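Local coordinates for erythrocyte membrane protein 1 (Plasmodium falciparum, PDB 2XU0), which probably binds host-cell surface receptors, this piece comprising the N-terminal segment and first Duffy-binding-like domain, which serves as the rosetting domain of the varO variant, at residues A[109-113]-A[130-136]; A[313-317]-A[432-436]; A[101-105]-A[171-177]; A[26-31]-A[304-309]. The protein carries 10 engineered substitutions. All coordinates share one frame; numbering follows the deposited sequence. Where two conformers were deposited one is given.

Along the chain, contact 4 spans the longest separation, joining the N-terminal segment of PfEMP1 to the loop before helix 311-338; contact 3 falls within that span, and contact 1 within contact 3. Contact 2 opens only after contact 4 has closed. Contacts 1 and 3 have centres 13 Å apart and share the loop that leads into helix 133-136. Helix 311-338 connects the remainder: Trp315 of contact 2 packs against 130-136 of contact 1, while Arg314 NH1 probably hydrogen-bonds to Val309 O of contact 4. Contacts 3 and 4, with centres 24 Å apart, lie on opposite sides of the chain's centre, so the N-terminal segment is built into the Duffy-binding-like domain far from the 101-105 loop.

Contact 1: residues A[109-113]-A[130-136]; sequences AEAYC and CAPPRRR
Arg136 and Tyr112 bury the largest areas in this contact. The guanidinium of Arg136 crosses the tyrosine side chain at about a right angle and lays one face over Tyr112 CB, with NE 3.6 Å from that carbon; the ring and guanidinium planes are 64° apart, so this is no stack. A bend at chi3 (83°) turns the guanidinium so that NH1 donates to Glu110 O at 3.0 Å. The oxygen lies near the guanidinium plane, yet the donor sits well above the carbonyl plane, off the lone pairs. Tyr112 has CG opposite its own N (chi1 -180°), which carries the phenol away from 130-136 to a hydrogen bond between OH and Lys117 N. Two backbone bonds hold the same residue: Tyr112 N to Ala131 O, 2.9 Å, and Ala131 N to Tyr112 O, 2.8 Å. Pro133 CB meets Ala109 CB at 3.7 Å. Next to the paired residues, Cys113 SG is bonded to Cys130 SG at 2.0 Å. The whole is a single antiparallel bridge, a hydrogen-bonded pair, braced by the adjoining disulfide; together they close the loop whose Ser115, Ile118 and Asn121 contribute to the magnesium site.

Contact 2: residues A[313-317]-A[432-436]; sequences LRWFE and FLNLL
Phe316 lies at the centre of this buried contact and touches three residues of 432-436. Its CG stands opposite the backbone N (chi1 -165°), which sends the ring out from helix 311-338 toward helix 429-437. Leu436 CD1 comes down on one ring face, 3.9 Å from the centroid and 18° off the normal, the geometry of a CH-pi contact, and the leucine crosses the phenylalanine at about a right angle. Its other methyl, Leu436 CD2, reaches Glu317 CA, 3.9 Å away, so the two methyls straddle the neighbouring residues Phe316 and Glu317. Leu433 CD2 approaches Phe316 CZ at 4.2 Å. Phe432 also has CG opposite its N; the two phenylalanine side chains run past each other in opposite directions. Phe316 CD2 and Phe432 CE2 approach to 3.8 Å, but with centroids 5.9 Å apart and planes inclined at 36° the pair is neither a stack nor edge-to-face. Phe432 CZ then meets Leu313 CD2 at 4.1 Å, while its ring stacks on Tyr398 of helix 371-407. The axes of segments 313-317 and 432-436 come no nearer than 11.6 Å, a separation filled by these side chains, with no hydrogen bond across it. Contacts spaced at i, i+3 and i+4 on 313-317 and at i, i+1 and i+4 on 432-436 describe helix-helix packing in the hydrophobic core of the helical Duffy-binding-like fold.

Contact 3: residues A[101-105]-A[171-177]; sequences EQNRF and YIVNDHP
Arg104 lies against Tyr171, the guanidinium and phenol planes nearly parallel (3°), with Tyr171 CD2 over one face of the guanidinium, toward its rim, and Arg104 NE 3.4 Å from Tyr171 CE2. Tyr171 has CG opposite its backbone N (chi1 169°), which sends the phenol across to the 103-104 backbone, where its oxygen takes a hydrogen bond from Arg104 N (2.9 Å). Phe105 fills the adjoining space: Pro177 CD sits over a ring face in a CH-pi contact, Ile172 CD1 meets the edge at CZ (3.7 Å), and His176 turns its own edge toward the face, the planes 55° apart in an edge-to-face pair. These contacts fasten the irregular 101-105 loop to the C-terminal end of helix 154-175 in the Duffy-binding-like domain. Further out, Asp175 OD2 accepts a weak bond from Tyr171 OH, one helical turn back, and is linked to Phe105 N by a water 3.0 Å from that nitrogen. Glu168 forms a salt bridge with Arg104 NH2, and His176 is positioned by bonds to Ser191 OG and Asp178 N.

Contact 4: residues A[26-31]-A[304-309]; sequences LENIGI and TYLDYV
Gly30 of helix 22-39 comes within 4.9 Å of Tyr308, CA to CA, where the helix passes a loop containing a short 3-10 turn at 306-307. The bare CA of Gly30 faces Tyr305 O, 3.9 Å away, which permits this close approach, and Tyr308 CB rests 3.6 Å from Gly30 O. This is how the N-terminal segment of PfEMP1 docks on the Duffy-binding-like domain, just before helix 311-338. Glu27 does the polar work: bent at chi2 (-82°), it reaches the loop with both oxygens. Its OE1 accepts from Tyr305 N at 2.8 Å through the syn lone pair, and OE2 takes the hydroxyl of Thr304 OG1 at 2.8 Å, as well as a bond with Tyr278. Thr304 OG1 accepts in turn from Leu306 N in an ST turn, which fixes the hydroxyl for the glutamate. Apolar contacts flank the glutamate: Leu26 CB packs on Val309 CG1 at 3.9 Å, and Ile31 CG1 lies over a face of the Tyr305 ring, 3.4 Å from its CD2.

Contact 1: residues A[109-113]-A[130-136]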
loop_
_atom_site.group_PDB
_atom_site.type_symbol
_atom_site.label_atom_id
_atom_site.label_comp_id
_atom_site.label_asym_id
_atom_site.label_seq_id
_atom_site.Cartn_x
_atom_site.Cartn_y
_atom_site.Cartn_z
ATOM N N ALA A 109 0.334 6.024 12.315
ATOM C CA ALA A 109 -0.798 6.207 11.410
ATOM C C ALA A 109 -1.489 4.816 11.356
ATOM O O ALA A 109 -0.837 3.776 11.237
ATOM C CB ALA A 109 -0.318 6.616 10.031
ATOM N N GLU A 110 -2.785 4.802 11.580
ATOM C CA GLU A 110 -3.535 3.560 11.704
ATOM C C GLU A 110 -4.152 3.102 10.403
ATOM O O GLU A 110 -4.677 3.917 9.662
ATOM C CB GLU A 110 -4.647 3.694 12.789
ATOM C CG GLU A 110 -4.490 4.810 13.823
ATOM C CD GLU A 110 -4.981 6.190 13.411
ATOM O OE1 GLU A 110 -6.108 6.564 13.810
ATOM O OE2 GLU A 110 -4.218 6.916 12.733
ATOM N N ALA A 111 -4.190 1.789 10.177
ATOM C CA ALA A 111 -4.952 1.254 9.040
ATOM C C ALA A 111 -6.419 1.135 9.527
ATOM O O ALA A 111 -6.652 1.009 10.737
ATOM C CB ALA A 111 -4.435 -0.128 8.661
ATOM N N TYR A 112 -7.383 1.183 8.605
ATOM C CA TYR A 112 -8.800 0.989 8.930
ATOM C C TYR A 112 -9.226 -0.406 8.421
ATOM O O TYR A 112 -9.240 -0.617 7.210
ATOM C CB TYR A 112 -9.672 2.097 8.317
ATOM C CG TYR A 112 -11.140 1.925 8.638
ATOM C CD1 TYR A 112 -11.715 2.565 9.734
ATOM C CD2 TYR A 112 -11.938 1.059 7.892
ATOM C CE1 TYR A 112 -13.063 2.374 10.057
ATOM C CE2 TYR A 112 -13.271 0.839 8.222
ATOM C CZ TYR A 112 -13.837 1.515 9.290
ATOM O OH TYR A 112 -15.172 1.322 9.551
ATOM N N CYS A 113 -9.586 -1.330 9.344
ATOM C CA CYS A 113 -9.989 -2.725 9.070
ATOM C C CYS A 113 -11.436 -3.029 9.527
ATOM O O CYS A 113 -11.853 -4.179 9.463
ATOM C CB CYS A 113 -9.006 -3.713 9.706
ATOM S SG CYS A 113 -7.266 -3.354 9.382
ATOM N N CYS A 130 -7.987 -4.126 4.806
ATOM C CA CYS A 130 -7.458 -3.018 5.625
ATOM C C CYS A 130 -7.092 -1.868 4.744
ATOM O O CYS A 130 -6.128 -1.969 4.001
ATOM C CB CYS A 130 -6.271 -3.455 6.496
ATOM S SG CYS A 130 -6.716 -4.592 7.844
ATOM N N ALA A 131 -7.835 -0.773 4.831
ATOM C CA ALA A 131 -7.515 0.437 4.058
ATOM C C ALA A 131 -6.274 1.049 4.690
ATOM O O ALA A 131 -6.281 1.283 5.895
ATOM C CB ALA A 131 -8.678 1.423 4.066
ATOM N N PRO A 132 -5.156 1.176 3.927
ATOM C CA PRO A 132 -3.931 1.741 4.515
ATOM C C PRO A 132 -4.067 3.241 4.775
ATOM O O PRO A 132 -4.869 3.904 4.117
ATOM C CB PRO A 132 -2.858 1.443 3.459
ATOM C CG PRO A 132 -3.570 1.330 2.203
ATOM C CD PRO A 132 -4.997 0.944 2.479
ATOM N N PRO A 133 -3.308 3.797 5.732
ATOM C CA PRO A 133 -3.397 5.263 5.981
ATOM C C PRO A 133 -3.157 6.130 4.740
ATOM O O PRO A 133 -3.826 7.153 4.596
ATOM C CB PRO A 133 -2.378 5.508 7.118
ATOM C CG PRO A 133 -1.573 4.306 7.186
ATOM C CD PRO A 133 -2.342 3.151 6.641
ATOM N N ARG A 134 -2.326 5.639 3.750
ATOM C CA ARG A 134 -2.128 6.360 2.492
ATOM C C ARG A 134 -3.481 6.491 1.772
ATOM O O ARG A 134 -3.769 7.537 1.223
ATOM C CB ARG A 134 -1.049 5.677 1.611
ATOM C CG ARG A 134 -0.672 6.430 0.306
ATOM C CD ARG A 134 -0.170 5.511 -0.818
ATOM N NE ARG A 134 -0.854 4.212 -0.789
ATOM C CZ ARG A 134 -2.051 3.973 -1.303
ATOM N NH1 ARG A 134 -2.684 4.911 -1.996
ATOM N NH2 ARG A 134 -2.625 2.792 -1.139
ATOM N N ARG A 135 -4.336 5.445 1.814
ATOM C CA ARG A 135 -5.643 5.502 1.164
ATOM C C ARG A 135 -6.607 6.361 1.944
ATOM O O ARG A 135 -7.335 7.130 1.334
ATOM C CB ARG A 135 -6.255 4.070 0.920
ATOM C CG ARG A 135 -7.748 4.052 0.505
ATOM C CD ARG A 135 -7.964 4.576 -0.916
ATOM N NE ARG A 135 -9.385 4.779 -1.243
ATOM C CZ ARG A 135 -10.083 5.891 -1.008
ATOM N NH1 ARG A 135 -9.515 6.926 -0.402
ATOM N NH2 ARG A 135 -11.347 5.980 -1.386
ATOM N N ARG A 136 -6.725 6.121 3.250
ATOM C CA ARG A 136 -7.669 6.825 4.136
ATOM C C ARG A 136 -7.686 8.355 3.917
ATOM O O ARG A 136 -8.754 8.965 3.817
ATOM C CB ARG A 136 -7.321 6.534 5.605
ATOM C CG ARG A 136 -7.644 5.122 6.071
ATOM C CD ARG A 136 -7.303 4.978 7.532
ATOM N NE ARG A 136 -8.401 5.498 8.353
ATOM C CZ ARG A 136 -8.495 5.334 9.667
ATOM N NH1 ARG A 136 -7.545 4.685 10.333
ATOM N NH2 ARG A 136 -9.536 5.820 10.329
#

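Contact 2: residues A[313-317]-A[432-436]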
loop_
_atom_site.group_PDB
_atom_site.type_symbol
_atom_site.label_atom_id
_atom_site.label_comp_id
_atom_site.label_asym_id
_atom_site.label_seq_id
_atom_site.Cartn_x
_atom_site.Cartn_y
_atom_site.Cartn_z
ATOM N N LEU A 313 -5.491 -7.130 -2.605
ATOM C CA LEU A 313 -4.121 -7.653 -2.715
ATOM C C LEU A 313 -3.068 -6.529 -2.599
ATOM O O LEU A 313 -2.022 -6.712 -1.965
ATOM C CB LEU A 313 -3.946 -8.447 -4.041
ATOM C CG LEU A 313 -4.827 -9.702 -4.150
ATOM C CD1 LEU A 313 -4.690 -10.351 -5.511
ATOM C CD2 LEU A 313 -4.561 -10.698 -2.974
ATOM N N ARG A 314 -3.345 -5.389 -3.215
ATOM C CA ARG A 314 -2.480 -4.205 -3.146
ATOM C C ARG A 314 -2.429 -3.703 -1.711
ATOM O O ARG A 314 -1.361 -3.399 -1.241
ATOM C CB ARG A 314 -3.047 -3.073 -3.996
ATOM C CG ARG A 314 -3.068 -3.352 -5.482
ATOM C CD ARG A 314 -3.295 -2.077 -6.256
ATOM N NE ARG A 314 -4.294 -1.158 -5.681
ATOM C CZ ARG A 314 -5.481 -0.902 -6.216
ATOM N NH1 ARG A 314 -5.905 -1.583 -7.269
ATOM N NH2 ARG A 314 -6.282 -0.010 -5.661
ATOM N N TRP A 315 -3.579 -3.639 -1.013
ATOM C CA TRP A 315 -3.608 -3.153 0.365
ATOM C C TRP A 315 -2.901 -4.055 1.343
ATOM O O TRP A 315 -2.258 -3.553 2.257
ATOM C CB TRP A 315 -5.041 -2.886 0.842
ATOM C CG TRP A 315 -5.748 -1.732 0.174
ATOM C CD1 TRP A 315 -5.209 -0.785 -0.659
ATOM C CD2 TRP A 315 -7.087 -1.293 0.473
ATOM N NE1 TRP A 315 -6.171 0.162 -0.976
ATOM C CE2 TRP A 315 -7.318 -0.108 -0.267
ATOM C CE3 TRP A 315 -8.116 -1.793 1.296
ATOM C CZ2 TRP A 315 -8.563 0.560 -0.243
ATOM C CZ3 TRP A 315 -9.354 -1.152 1.293
ATOM C CH2 TRP A 315 -9.572 0.001 0.525
ATOM N N PHE A 316 -3.013 -5.384 1.153
ATOM C CA PHE A 316 -2.374 -6.353 2.017
ATOM C C PHE A 316 -0.849 -6.297 1.774
ATOM O O PHE A 316 -0.083 -6.416 2.720
ATOM C CB PHE A 316 -2.977 -7.761 1.719
ATOM C CG PHE A 316 -2.730 -8.886 2.702
ATOM C CD1 PHE A 316 -2.076 -8.651 3.915
ATOM C CD2 PHE A 316 -3.126 -10.194 2.404
ATOM C CE1 PHE A 316 -1.850 -9.698 4.828
ATOM C CE2 PHE A 316 -2.870 -11.243 3.297
ATOM C CZ PHE A 316 -2.258 -10.988 4.513
ATOM N N GLU A 317 -0.411 -6.100 0.514
ATOM C CA GLU A 317 1.020 -5.997 0.192
ATOM C C GLU A 317 1.582 -4.707 0.844
ATOM O O GLU A 317 2.661 -4.733 1.420
ATOM C CB GLU A 317 1.244 -6.007 -1.345
ATOM C CG GLU A 317 2.696 -5.912 -1.775
ATOM C CD GLU A 317 3.317 -4.525 -1.816
ATOM O OE1 GLU A 317 2.570 -3.522 -1.876
ATOM O OE2 GLU A 317 4.563 -4.445 -1.747
ATOM N N PHE A 432 1.122 -17.483 -0.834
ATOM C CA PHE A 432 0.948 -16.041 -0.931
ATOM C C PHE A 432 1.684 -15.326 0.218
ATOM O O PHE A 432 2.225 -14.245 -0.003
ATOM C CB PHE A 432 -0.551 -15.629 -1.037
ATOM C CG PHE A 432 -0.694 -14.128 -1.184
ATOM C CD1 PHE A 432 -0.571 -13.521 -2.427
ATOM C CD2 PHE A 432 -0.901 -13.317 -0.068
ATOM C CE1 PHE A 432 -0.614 -12.125 -2.551
ATOM C CE2 PHE A 432 -0.957 -11.932 -0.192
ATOM C CZ PHE A 432 -0.815 -11.341 -1.436
ATOM N N LEU A 433 1.719 -15.932 1.432
ATOM C CA LEU A 433 2.416 -15.362 2.575
ATOM C C LEU A 433 3.938 -15.306 2.370
ATOM O O LEU A 433 4.563 -14.350 2.833
ATOM C CB LEU A 433 2.033 -16.007 3.935
ATOM C CG LEU A 433 0.591 -15.767 4.433
ATOM C CD1 LEU A 433 0.319 -16.521 5.744
ATOM C CD2 LEU A 433 0.307 -14.297 4.659
ATOM N N ASN A 434 4.498 -16.268 1.611
ATOM C CA ASN A 434 5.916 -16.317 1.225
ATOM C C ASN A 434 6.249 -15.096 0.383
ATOM O O ASN A 434 7.333 -14.561 0.523
ATOM C CB ASN A 434 6.246 -17.579 0.382
ATOM C CG ASN A 434 6.127 -18.920 1.062
ATOM O OD1 ASN A 434 5.929 -19.948 0.405
ATOM N ND2 ASN A 434 6.295 -18.965 2.377
ATOM N N LEU A 435 5.321 -14.643 -0.476
ATOM C CA LEU A 435 5.524 -13.437 -1.299
ATOM C C LEU A 435 5.647 -12.193 -0.393
ATOM O O LEU A 435 6.472 -11.311 -0.668
ATOM C CB LEU A 435 4.359 -13.245 -2.290
ATOM C CG LEU A 435 4.080 -14.368 -3.304
ATOM C CD1 LEU A 435 2.999 -13.941 -4.314
ATOM C CD2 LEU A 435 5.363 -14.885 -3.984
ATOM N N LEU A 436 4.842 -12.140 0.692
ATOM C CA LEU A 436 4.885 -11.032 1.644
ATOM C C LEU A 436 6.225 -11.027 2.368
ATOM O O LEU A 436 6.815 -9.956 2.522
ATOM C CB LEU A 436 3.691 -11.041 2.626
ATOM C CG LEU A 436 2.288 -10.928 2.009
ATOM C CD1 LEU A 436 1.253 -10.966 3.088
ATOM C CD2 LEU A 436 2.128 -9.661 1.121
#

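Contact 3: residues A[101-105]-A[171-177]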
loop_
_atom_site.group_PDB
_atom_site.type_symbol
_atom_site.label_atom_id
_atom_site.label_comp_id
_atom_site.label_asym_id
_atom_site.label_seq_id
_atom_site.Cartn_x
_atom_site.Cartn_y
_atom_site.Cartn_z
ATOM N N GLU A 101 -6.021 14.673 6.575
ATOM C CA GLU A 101 -4.944 14.532 7.532
ATOM C C GLU A 101 -3.674 14.221 6.755
ATOM O O GLU A 101 -3.730 13.582 5.703
ATOM C CB GLU A 101 -5.244 13.365 8.498
ATOM C CG GLU A 101 -6.480 13.550 9.373
ATOM C CD GLU A 101 -6.815 12.380 10.283
ATOM O OE1 GLU A 101 -5.886 11.803 10.897
ATOM O OE2 GLU A 101 -8.019 12.052 10.399
ATOM N N GLN A 102 -2.546 14.706 7.249
ATOM C CA GLN A 102 -1.232 14.451 6.666
ATOM C C GLN A 102 -0.579 13.440 7.588
ATOM O O GLN A 102 -1.288 12.851 8.402
ATOM C CB GLN A 102 -0.410 15.757 6.487
ATOM C CG GLN A 102 -0.228 16.627 7.752
ATOM C CD GLN A 102 -1.427 17.489 8.081
ATOM O OE1 GLN A 102 -1.979 18.198 7.226
ATOM N NE2 GLN A 102 -1.856 17.442 9.335
ATOM N N ASN A 103 0.729 13.237 7.503
ATOM C CA ASN A 103 1.424 12.239 8.320
ATOM C C ASN A 103 0.911 10.811 8.060
ATOM O O ASN A 103 0.868 9.974 8.960
ATOM C CB ASN A 103 1.511 12.614 9.822
ATOM C CG ASN A 103 2.841 13.209 10.218
ATOM O OD1 ASN A 103 2.947 14.405 10.520
ATOM N ND2 ASN A 103 3.893 12.389 10.198
ATOM N N ARG A 104 0.575 10.536 6.778
ATOM C CA ARG A 104 0.088 9.239 6.290
ATOM C C ARG A 104 1.111 8.155 6.555
ATOM O O ARG A 104 0.737 6.999 6.739
ATOM C CB ARG A 104 -0.206 9.305 4.779
ATOM C CG ARG A 104 -1.257 10.328 4.400
ATOM C CD ARG A 104 -1.900 9.930 3.123
ATOM N NE ARG A 104 -2.200 11.061 2.261
ATOM C CZ ARG A 104 -2.441 10.950 0.963
ATOM N NH1 ARG A 104 -2.441 9.755 0.378
ATOM N NH2 ARG A 104 -2.684 12.028 0.237
ATOM N N PHE A 105 2.399 8.527 6.604
ATOM C CA PHE A 105 3.507 7.595 6.795
ATOM C C PHE A 105 4.038 7.477 8.192
ATOM O O PHE A 105 4.944 6.678 8.412
ATOM C CB PHE A 105 4.642 7.852 5.788
ATOM C CG PHE A 105 4.199 7.925 4.345
ATOM C CD1 PHE A 105 3.916 6.766 3.626
ATOM C CD2 PHE A 105 4.087 9.146 3.695
ATOM C CE1 PHE A 105 3.481 6.836 2.299
ATOM C CE2 PHE A 105 3.656 9.215 2.372
ATOM C CZ PHE A 105 3.377 8.057 1.674
ATOM N N TYR A 171 1.591 15.564 -2.325
ATOM C CA TYR A 171 1.637 15.144 -0.923
ATOM C C TYR A 171 2.614 13.998 -0.763
ATOM O O TYR A 171 3.468 14.060 0.115
ATOM C CB TYR A 171 0.248 14.763 -0.321
ATOM C CG TYR A 171 0.447 14.082 1.022
ATOM C CD1 TYR A 171 0.627 14.829 2.182
ATOM C CD2 TYR A 171 0.654 12.705 1.103
ATOM C CE1 TYR A 171 0.977 14.223 3.391
ATOM C CE2 TYR A 171 1.043 12.096 2.293
ATOM C CZ TYR A 171 1.164 12.854 3.445
ATOM O OH TYR A 171 1.510 12.250 4.625
ATOM N N ILE A 172 2.450 12.900 -1.580
ATOM C CA ILE A 172 3.296 11.708 -1.425
ATOM C C ILE A 172 4.754 12.071 -1.460
ATOM O O ILE A 172 5.511 11.673 -0.579
ATOM C CB ILE A 172 2.968 10.562 -2.456
ATOM C CG1 ILE A 172 1.520 9.990 -2.332
ATOM C CG2 ILE A 172 4.058 9.475 -2.487
ATOM C CD1 ILE A 172 1.179 9.308 -1.086
ATOM N N VAL A 173 5.163 12.784 -2.513
ATOM C CA VAL A 173 6.576 13.162 -2.698
ATOM C C VAL A 173 7.086 13.996 -1.530
ATOM O O VAL A 173 8.208 13.776 -1.074
ATOM C CB VAL A 173 6.785 13.883 -4.054
ATOM C CG1 VAL A 173 8.178 14.521 -4.142
ATOM C CG2 VAL A 173 6.548 12.930 -5.216
ATOM N N ASN A 174 6.267 14.941 -1.034
ATOM C CA ASN A 174 6.742 15.822 0.048
ATOM C C ASN A 174 6.676 15.311 1.475
ATOM O O ASN A 174 7.180 15.975 2.380
ATOM C CB ASN A 174 6.229 17.259 -0.131
ATOM C CG ASN A 174 6.829 17.897 -1.363
ATOM O OD1 ASN A 174 8.047 18.113 -1.445
ATOM N ND2 ASN A 174 6.010 18.107 -2.389
ATOM N N ASP A 175 6.117 14.105 1.682
ATOM C CA ASP A 175 6.037 13.546 3.021
ATOM C C ASP A 175 6.561 12.126 3.097
ATOM O O ASP A 175 6.577 11.521 4.173
ATOM C CB ASP A 175 4.606 13.675 3.566
ATOM C CG ASP A 175 4.531 13.615 5.078
ATOM O OD1 ASP A 175 5.274 14.376 5.744
ATOM O OD2 ASP A 175 3.794 12.752 5.600
ATOM N N HIS A 176 7.059 11.603 1.956
ATOM C CA HIS A 176 7.567 10.231 1.883
ATOM C C HIS A 176 8.758 9.995 2.797
ATOM O O HIS A 176 9.638 10.831 2.836
ATOM C CB HIS A 176 7.911 9.836 0.434
ATOM C CG HIS A 176 7.998 8.354 0.261
ATOM N ND1 HIS A 176 9.148 7.664 0.569
ATOM C CD2 HIS A 176 7.053 7.474 -0.136
ATOM C CE1 HIS A 176 8.878 6.390 0.353
ATOM N NE2 HIS A 176 7.627 6.227 -0.072
ATOM N N PRO A 177 8.854 8.846 3.491
ATOM C CA PRO A 177 10.031 8.601 4.347
ATOM C C PRO A 177 11.398 8.642 3.638
ATOM O O PRO A 177 12.426 8.790 4.300
ATOM C CB PRO A 177 9.764 7.196 4.900
ATOM C CG PRO A 177 8.273 7.043 4.838
ATOM C CD PRO A 177 7.875 7.739 3.597
HETATM O O HOH W 1 4.041 10.966 7.268
#

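Contact 4: residues A[26-31]-A[304-309]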
loop_
_atom_site.group_PDB
_atom_site.type_symbol
_atom_site.label_atom_id
_atom_site.label_comp_id
_atom_site.label_asym_id
_atom_site.label_seq_id
_atom_site.Cartn_x
_atom_site.Cartn_y
_atom_site.Cartn_z
ATOM N N LEU A 26 2.619 -9.582 -8.369
ATOM C CA LEU A 26 1.314 -9.001 -8.708
ATOM C C LEU A 26 1.410 -8.139 -9.952
ATOM O O LEU A 26 0.502 -8.183 -10.779
ATOM C CB LEU A 26 0.689 -8.220 -7.512
ATOM C CG LEU A 26 0.443 -8.992 -6.192
ATOM C CD1 LEU A 26 0.227 -8.025 -5.014
ATOM C CD2 LEU A 26 -0.702 -9.951 -6.305
ATOM N N GLU A 27 2.492 -7.346 -10.080
ATOM C CA GLU A 27 2.768 -6.493 -11.249
ATOM C C GLU A 27 2.854 -7.374 -12.520
ATOM O O GLU A 27 2.346 -7.003 -13.595
ATOM C CB GLU A 27 4.116 -5.773 -11.074
ATOM C CG GLU A 27 4.045 -4.478 -10.286
ATOM C CD GLU A 27 3.612 -3.276 -11.089
ATOM O OE1 GLU A 27 3.040 -3.455 -12.186
ATOM O OE2 GLU A 27 3.780 -2.150 -10.582
ATOM N N ASN A 28 3.459 -8.537 -12.380
ATOM C CA ASN A 28 3.561 -9.451 -13.509
ATOM C C ASN A 28 2.218 -10.008 -13.950
ATOM O O ASN A 28 1.985 -10.150 -15.152
ATOM C CB ASN A 28 4.621 -10.493 -13.317
ATOM C CG ASN A 28 6.004 -9.928 -13.516
ATOM O OD1 ASN A 28 6.323 -9.369 -14.567
ATOM N ND2 ASN A 28 6.840 -10.019 -12.502
ATOM N N ILE A 29 1.303 -10.228 -13.007
ATOM C CA ILE A 29 -0.039 -10.671 -13.391
ATOM C C ILE A 29 -0.820 -9.471 -13.928
ATOM O O ILE A 29 -1.523 -9.620 -14.913
ATOM C CB ILE A 29 -0.763 -11.462 -12.261
ATOM C CG1 ILE A 29 0.055 -12.700 -11.872
ATOM C CG2 ILE A 29 -2.183 -11.841 -12.704
ATOM C CD1 ILE A 29 -0.310 -13.295 -10.489
ATOM N N GLY A 30 -0.599 -8.282 -13.342
ATOM C CA GLY A 30 -1.202 -7.026 -13.783
ATOM C C GLY A 30 -0.931 -6.702 -15.244
ATOM O O GLY A 30 -1.819 -6.201 -15.941
ATOM N N ILE A 31 0.300 -6.958 -15.709
ATOM C CA ILE A 31 0.727 -6.765 -17.110
ATOM C C ILE A 31 -0.158 -7.621 -18.006
ATOM O O ILE A 31 -0.610 -7.139 -19.040
ATOM C CB ILE A 31 2.214 -7.217 -17.340
ATOM C CG1 ILE A 31 3.185 -6.261 -16.702
ATOM C CG2 ILE A 31 2.529 -7.346 -18.858
ATOM C CD1 ILE A 31 4.567 -6.662 -16.878
ATOM N N THR A 304 4.042 1.137 -14.266
ATOM C CA THR A 304 3.297 0.294 -13.341
ATOM C C THR A 304 2.025 -0.250 -13.963
ATOM O O THR A 304 1.400 0.380 -14.834
ATOM C CB THR A 304 3.023 1.033 -11.968
ATOM O OG1 THR A 304 2.328 0.141 -11.094
ATOM C CG2 THR A 304 2.148 2.277 -12.115
ATOM N N TYR A 305 1.606 -1.393 -13.420
ATOM C CA TYR A 305 0.367 -2.092 -13.755
ATOM C C TYR A 305 -0.400 -2.434 -12.471
ATOM O O TYR A 305 -1.260 -3.300 -12.488
ATOM C CB TYR A 305 0.665 -3.326 -14.603
ATOM C CG TYR A 305 1.410 -2.963 -15.877
ATOM C CD1 TYR A 305 0.722 -2.551 -17.023
ATOM C CD2 TYR A 305 2.803 -2.973 -15.919
ATOM C CE1 TYR A 305 1.411 -2.223 -18.199
ATOM C CE2 TYR A 305 3.495 -2.628 -17.082
ATOM C CZ TYR A 305 2.795 -2.311 -18.231
ATOM O OH TYR A 305 3.510 -1.994 -19.360
ATOM N N LEU A 306 -0.134 -1.704 -11.368
ATOM C CA LEU A 306 -0.829 -1.927 -10.096
ATOM C C LEU A 306 -2.301 -1.596 -10.223
ATOM O O LEU A 306 -3.123 -2.240 -9.574
ATOM C CB LEU A 306 -0.191 -1.166 -8.933
ATOM C CG LEU A 306 1.130 -1.707 -8.353
ATOM C CD1 LEU A 306 1.563 -0.857 -7.157
ATOM C CD2 LEU A 306 1.016 -3.153 -7.899
ATOM N N ASP A 307 -2.655 -0.662 -11.135
ATOM C CA ASP A 307 -4.059 -0.326 -11.386
ATOM C C ASP A 307 -4.843 -1.513 -12.026
ATOM O O ASP A 307 -6.046 -1.410 -12.266
ATOM C CB ASP A 307 -4.176 0.982 -12.190
ATOM C CG ASP A 307 -3.390 1.059 -13.498
ATOM O OD1 ASP A 307 -2.262 0.502 -13.556
ATOM O OD2 ASP A 307 -3.852 1.766 -14.425
ATOM N N TYR A 308 -4.157 -2.643 -12.278
ATOM C CA TYR A 308 -4.800 -3.867 -12.793
ATOM C C TYR A 308 -4.676 -5.004 -11.781
ATOM O O TYR A 308 -4.923 -6.167 -12.103
ATOM C CB TYR A 308 -4.299 -4.232 -14.210
ATOM C CG TYR A 308 -4.744 -3.182 -15.198
ATOM C CD1 TYR A 308 -6.023 -3.218 -15.744
ATOM C CD2 TYR A 308 -3.977 -2.040 -15.419
ATOM C CE1 TYR A 308 -6.498 -2.182 -16.543
ATOM C CE2 TYR A 308 -4.463 -0.975 -16.171
ATOM C CZ TYR A 308 -5.719 -1.058 -16.746
ATOM O OH TYR A 308 -6.183 -0.060 -17.558
ATOM N N VAL A 309 -4.306 -4.650 -10.551
ATOM C CA VAL A 309 -4.168 -5.615 -9.446
ATOM C C VAL A 309 -5.362 -5.428 -8.503
ATOM O O VAL A 309 -5.588 -4.288 -8.081
ATOM C CB VAL A 309 -2.803 -5.486 -8.673
ATOM C CG1 VAL A 309 -2.740 -6.446 -7.470
ATOM C CG2 VAL A 309 -1.617 -5.712 -9.607
#